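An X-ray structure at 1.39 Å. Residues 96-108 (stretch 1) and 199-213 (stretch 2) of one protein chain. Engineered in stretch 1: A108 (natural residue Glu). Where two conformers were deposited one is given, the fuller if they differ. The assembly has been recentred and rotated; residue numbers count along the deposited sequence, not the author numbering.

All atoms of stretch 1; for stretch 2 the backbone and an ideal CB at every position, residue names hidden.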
# COMPACT_ATOMS: atom_id res chain seq x y z
N VAL A 96 -4.28 2.48 12.00
CA VAL A 96 -3.98 2.61 10.57
C VAL A 96 -5.13 3.40 9.94
O VAL A 96 -6.30 2.99 10.05
CB VAL A 96 -3.90 1.27 9.90
CG1 VAL A 96 -3.65 1.40 8.42
CG2 VAL A 96 -2.76 0.41 10.47
N ASN A 97 -4.80 4.49 9.28
CA ASN A 97 -5.79 5.38 8.60
C ASN A 97 -6.72 4.57 7.70
O ASN A 97 -6.21 3.93 6.78
CB ASN A 97 -5.01 6.46 7.89
CG ASN A 97 -5.86 7.45 7.14
OD1 ASN A 97 -6.78 7.07 6.39
ND2 ASN A 97 -5.48 8.70 7.15
N VAL A 98 -8.02 4.59 7.95
CA VAL A 98 -8.89 3.67 7.22
C VAL A 98 -9.09 4.12 5.77
O VAL A 98 -9.36 3.27 4.90
CB VAL A 98 -10.28 3.47 7.92
CG1 VAL A 98 -11.17 4.71 7.79
CG2 VAL A 98 -10.95 2.21 7.46
N ILE A 99 -8.99 5.42 5.52
CA ILE A 99 -9.10 5.88 4.13
C ILE A 99 -7.90 5.38 3.31
O ILE A 99 -8.03 4.95 2.15
CB ILE A 99 -9.36 7.35 4.02
CG1 ILE A 99 -10.79 7.70 4.47
CG2 ILE A 99 -9.10 7.86 2.62
CD1 ILE A 99 -11.09 9.17 4.61
N TYR A 100 -6.70 5.46 3.90
CA TYR A 100 -5.53 4.87 3.30
C TYR A 100 -5.76 3.40 3.08
O TYR A 100 -5.49 2.88 1.99
CB TYR A 100 -4.30 5.13 4.20
CG TYR A 100 -3.26 4.06 3.99
CD1 TYR A 100 -2.61 3.91 2.79
CD2 TYR A 100 -3.03 3.11 4.98
CE1 TYR A 100 -1.76 2.85 2.57
CE2 TYR A 100 -2.16 2.06 4.80
CZ TYR A 100 -1.59 1.90 3.57
OH TYR A 100 -0.78 0.79 3.36
N LEU A 101 -6.25 2.68 4.09
CA LEU A 101 -6.36 1.24 4.00
C LEU A 101 -7.31 0.83 2.86
O LEU A 101 -6.99 -0.08 2.05
CB LEU A 101 -6.83 0.63 5.31
CG LEU A 101 -6.56 -0.82 5.56
CD1 LEU A 101 -5.08 -1.17 5.54
CD2 LEU A 101 -7.22 -1.18 6.88
N VAL A 102 -8.45 1.48 2.78
CA VAL A 102 -9.41 1.23 1.72
C VAL A 102 -8.76 1.54 0.40
O VAL A 102 -8.91 0.79 -0.58
CB VAL A 102 -10.70 2.06 1.93
CG1 VAL A 102 -11.52 2.10 0.64
CG2 VAL A 102 -11.50 1.48 3.13
N SER A 103 -8.13 2.74 0.28
CA SER A 103 -7.54 3.14 -0.98
C SER A 103 -6.48 2.18 -1.46
O SER A 103 -6.41 1.85 -2.66
CB SER A 103 -7.01 4.60 -0.91
OG SER A 103 -8.04 5.51 -0.53
N HIS A 104 -5.61 1.74 -0.58
CA HIS A 104 -4.60 0.75 -0.89
C HIS A 104 -5.27 -0.51 -1.39
O HIS A 104 -4.86 -1.06 -2.45
CB HIS A 104 -3.71 0.55 0.33
CG HIS A 104 -2.52 -0.31 0.10
ND1 HIS A 104 -1.53 -0.43 1.02
CD2 HIS A 104 -2.19 -1.12 -0.94
CE1 HIS A 104 -0.61 -1.25 0.57
NE2 HIS A 104 -0.98 -1.69 -0.62
N ALA A 105 -6.25 -1.04 -0.67
CA ALA A 105 -6.92 -2.28 -1.10
C ALA A 105 -7.53 -2.09 -2.44
O ALA A 105 -7.47 -3.07 -3.26
CB ALA A 105 -7.96 -2.69 -0.08
N LEU A 106 -8.12 -0.95 -2.74
CA LEU A 106 -8.76 -0.75 -4.06
C LEU A 106 -7.71 -0.77 -5.16
O LEU A 106 -7.94 -1.38 -6.22
CB LEU A 106 -9.53 0.54 -4.08
CG LEU A 106 -10.78 0.57 -3.20
CD1 LEU A 106 -11.39 1.97 -3.10
CD2 LEU A 106 -11.82 -0.46 -3.69
N VAL A 107 -6.58 -0.12 -4.98
CA VAL A 107 -5.48 -0.19 -5.98
C VAL A 107 -5.00 -1.60 -6.14
O VAL A 107 -4.83 -2.10 -7.31
CB VAL A 107 -4.36 0.81 -5.57
CG1 VAL A 107 -3.03 0.59 -6.35
CG2 VAL A 107 -4.90 2.23 -5.70
N ALA A 108 -4.75 -2.31 -5.08
CA ALA A 108 -4.17 -3.64 -5.12
C ALA A 108 -5.13 -4.72 -5.67
O ALA A 108 -4.64 -5.78 -6.05
CB ALA A 108 -3.70 -4.06 -3.79
N UNK A 199 4.64 4.57 -9.78
CA UNK A 199 3.46 5.41 -9.48
C UNK A 199 2.51 4.82 -8.43
O UNK A 199 1.39 5.32 -8.21
CB UNK A 199 2.67 5.65 -10.77
N UNK A 200 2.98 3.80 -7.69
CA UNK A 200 2.19 3.19 -6.61
C UNK A 200 1.67 4.22 -5.66
O UNK A 200 0.45 4.19 -5.27
CB UNK A 200 3.02 2.16 -5.84
N UNK A 201 2.50 5.12 -5.14
CA UNK A 201 2.02 6.11 -4.16
C UNK A 201 1.04 7.06 -4.77
O UNK A 201 0.06 7.48 -4.12
CB UNK A 201 3.19 6.90 -3.57
N UNK A 202 1.28 7.47 -6.00
CA UNK A 202 0.34 8.42 -6.63
C UNK A 202 -1.03 7.79 -6.79
O UNK A 202 -2.03 8.50 -6.61
CB UNK A 202 0.86 8.88 -7.99
N UNK A 203 -1.10 6.54 -7.16
CA UNK A 203 -2.40 5.89 -7.37
C UNK A 203 -3.18 5.83 -6.05
O UNK A 203 -4.40 6.15 -6.01
CB UNK A 203 -2.21 4.48 -7.94
N UNK A 204 -2.55 5.46 -4.97
CA UNK A 204 -3.25 5.37 -3.68
C UNK A 204 -3.62 6.77 -3.23
O UNK A 204 -4.74 7.01 -2.74
CB UNK A 204 -2.39 4.67 -2.62
N UNK A 205 -2.69 7.71 -3.35
CA UNK A 205 -2.93 9.13 -2.91
C UNK A 205 -4.12 9.75 -3.66
O UNK A 205 -4.88 10.52 -3.03
CB UNK A 205 -1.68 9.98 -3.15
N UNK A 206 -4.28 9.43 -4.93
CA UNK A 206 -5.39 10.02 -5.71
C UNK A 206 -6.71 9.59 -5.11
O UNK A 206 -7.64 10.39 -4.91
CB UNK A 206 -5.32 9.61 -7.18
N UNK A 207 -6.85 8.32 -4.81
CA UNK A 207 -8.08 7.83 -4.19
C UNK A 207 -8.27 8.39 -2.81
O UNK A 207 -9.39 8.74 -2.42
CB UNK A 207 -8.08 6.30 -4.13
N UNK A 208 -7.20 8.52 -2.02
CA UNK A 208 -7.32 9.09 -0.72
C UNK A 208 -7.82 10.51 -0.79
O UNK A 208 -8.68 10.89 0.00
CB UNK A 208 -5.98 9.03 0.01
N UNK A 209 -7.27 11.28 -1.72
CA UNK A 209 -7.68 12.69 -1.79
C UNK A 209 -9.17 12.79 -2.14
O UNK A 209 -9.87 13.63 -1.55
CB UNK A 209 -6.84 13.45 -2.82
N UNK A 210 -9.62 11.97 -3.08
CA UNK A 210 -11.03 11.99 -3.43
C UNK A 210 -11.89 11.68 -2.19
O UNK A 210 -12.91 12.33 -1.92
CB UNK A 210 -11.31 10.99 -4.55
N UNK A 211 -11.50 10.68 -1.40
CA UNK A 211 -12.30 10.30 -0.24
C UNK A 211 -12.25 11.37 0.84
O UNK A 211 -13.27 11.65 1.51
CB UNK A 211 -11.82 8.96 0.33
N UNK A 212 -11.09 12.01 1.04
CA UNK A 212 -10.99 13.11 2.00
C UNK A 212 -11.98 14.23 1.60
O UNK A 212 -12.64 14.79 2.48
CB UNK A 212 -9.56 13.64 2.06
N UNK A 213 -11.99 14.58 0.31
CA UNK A 213 -12.83 15.70 -0.12
C UNK A 213 -14.29 15.29 -0.14
O UNK A 213 -15.19 16.18 0.03
CB UNK A 213 -12.40 16.20 -1.50

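Two helices cross at 128°, their axes 8.6 Å apart at the closest point, and S103 marks the crossing, its CA 5.5 Å from the CA of 204.

Position 199 precedes its helix, with nothing of stretch 1 near its CB. Contact sets no rule there; the residue is R199, which makes a long, charge-only salt bridge one turn on.

At 200 the CB points sideways and touches nothing, so only a long side chain could reach the ring of H104. A large aromatic, or a long aliphatic chain, would suit. It is W200, whose edge meets the face of H104, CZ2 lying 3.8 Å from CE1 of H104 with the planes at 88°.

Positions 201 and 202, out of reach, hold A201 and D202.

The CB of 203 points toward stretch 1, 4.2 Å from CG2 of V107, near the helix end. An aliphatic residue would fit, as would a long chain with an apolar stem. K203 is the latter: its CB packs on V107 while its end leads away.

At 204 the CB stands sideways, close to V107 and the backbone of S103 and H104, before a hollow formed with Y100. A branched or long aliphatic chain would fill it. I204 is the knob: CD1 sits over the H104 ring face, 4.1 Å from the centroid, and CG2 meets CD1 of Y100 at 4.2 Å.

Position 205 points away and 206 sideways without contact; they are A205 and K206.

At 207 the CB lies 3.7 Å from OG of S103, with L106 and V107 beyond. A medium aliphatic fits. L207 places CD1 3.9 Å from both CB of L106 and CG2 of V107.

The CB of 208 stands sideways, 4.2 Å from CG2 of I99 and 4.1 Å from OG of S103, with Y100 farther along. A flexible apolar chain suits. M208 bends at chi3 (p), bringing CE to 3.8 Å from CB of Y100.

Positions 209, turned away, and 210, out of reach, carry D209 and K210.

At 211 the CB is already 3.7 Å from CG2 of I99, favouring something small: Ala, Ser, perhaps Thr. S211 adds a hydroxyl that shares a water with OG of S103.

The CB of 212 points sideways near I99, but ND2 of N97 offers a donor farther off, its OD1 being engaged in capping its own helix. A long side chain ending in an acceptor could answer. Y212 does: N97 ND2 donates to its OH at 2.9 Å, while CE1 rests 3.8 Å from CG2 of I99.

Position 213, out of reach, is K213.

Stretch 2 199-213: RWADKIAKLMDKSYK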
# COMPACT_ATOMS: atom_id res chain seq x y z
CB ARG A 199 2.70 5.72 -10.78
CG ARG A 199 3.50 6.71 -11.66
CD ARG A 199 2.67 7.44 -12.70
NE ARG A 199 1.71 8.35 -12.08
CZ ARG A 199 1.99 9.57 -11.60
NH1 ARG A 199 3.23 10.08 -11.64
NH2 ARG A 199 1.01 10.29 -11.07
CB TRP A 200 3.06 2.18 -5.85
CG TRP A 200 2.48 1.52 -4.67
CD1 TRP A 200 1.74 0.35 -4.65
CD2 TRP A 200 2.62 1.91 -3.28
NE1 TRP A 200 1.41 0.03 -3.37
CE2 TRP A 200 1.97 0.92 -2.48
CE3 TRP A 200 3.28 2.97 -2.61
CZ2 TRP A 200 1.90 1.00 -1.12
CZ3 TRP A 200 3.24 3.02 -1.27
CH2 TRP A 200 2.56 2.05 -0.51
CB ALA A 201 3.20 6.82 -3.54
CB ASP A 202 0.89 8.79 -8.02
CG ASP A 202 2.25 9.37 -7.92
OD1 ASP A 202 2.37 10.53 -7.52
OD2 ASP A 202 3.22 8.65 -8.15
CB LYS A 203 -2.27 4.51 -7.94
CG LYS A 203 -1.64 4.52 -9.34
CD LYS A 203 -1.25 3.11 -9.79
CE LYS A 203 -0.77 3.11 -11.25
NZ LYS A 203 -0.31 1.78 -11.65
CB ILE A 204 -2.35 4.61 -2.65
CG1 ILE A 204 -2.11 3.19 -3.12
CG2 ILE A 204 -3.03 4.62 -1.30
CD1 ILE A 204 -1.13 2.43 -2.29
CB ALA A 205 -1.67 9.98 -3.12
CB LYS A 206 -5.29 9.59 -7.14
CG LYS A 206 -6.39 10.25 -7.99
CD LYS A 206 -6.27 9.95 -9.47
CE LYS A 206 -6.53 8.50 -9.79
NZ LYS A 206 -7.92 8.04 -9.49
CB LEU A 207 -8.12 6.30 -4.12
CG LEU A 207 -8.07 5.57 -5.46
CD1 LEU A 207 -8.27 4.09 -5.21
CD2 LEU A 207 -9.13 6.11 -6.44
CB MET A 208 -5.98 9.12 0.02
CG MET A 208 -5.53 7.72 0.44
SD MET A 208 -3.90 7.72 1.25
CE MET A 208 -4.30 8.60 2.68
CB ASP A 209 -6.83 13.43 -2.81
CG ASP A 209 -6.65 14.90 -2.47
OD1 ASP A 209 -6.85 15.34 -1.33
OD2 ASP A 209 -6.21 15.59 -3.40
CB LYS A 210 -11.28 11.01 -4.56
CG LYS A 210 -12.55 11.19 -5.36
CD LYS A 210 -12.57 10.20 -6.53
CE LYS A 210 -12.03 10.82 -7.78
NZ LYS A 210 -12.29 9.94 -8.94
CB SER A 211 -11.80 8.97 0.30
OG SER A 211 -11.93 7.96 -0.64
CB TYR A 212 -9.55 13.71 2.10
CG TYR A 212 -8.69 13.04 3.13
CD1 TYR A 212 -8.40 11.70 3.07
CD2 TYR A 212 -8.17 13.76 4.18
CE1 TYR A 212 -7.66 11.11 4.09
CE2 TYR A 212 -7.42 13.16 5.19
CZ TYR A 212 -7.19 11.82 5.10
OH TYR A 212 -6.46 11.23 6.13
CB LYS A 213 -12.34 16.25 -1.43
CG LYS A 213 -11.00 16.92 -1.33
CD LYS A 213 -10.39 17.44 -2.61
CE LYS A 213 -9.01 18.02 -2.33
NZ LYS A 213 -8.37 18.67 -3.47
O HOH W 1 -10.88 5.51 -1.21
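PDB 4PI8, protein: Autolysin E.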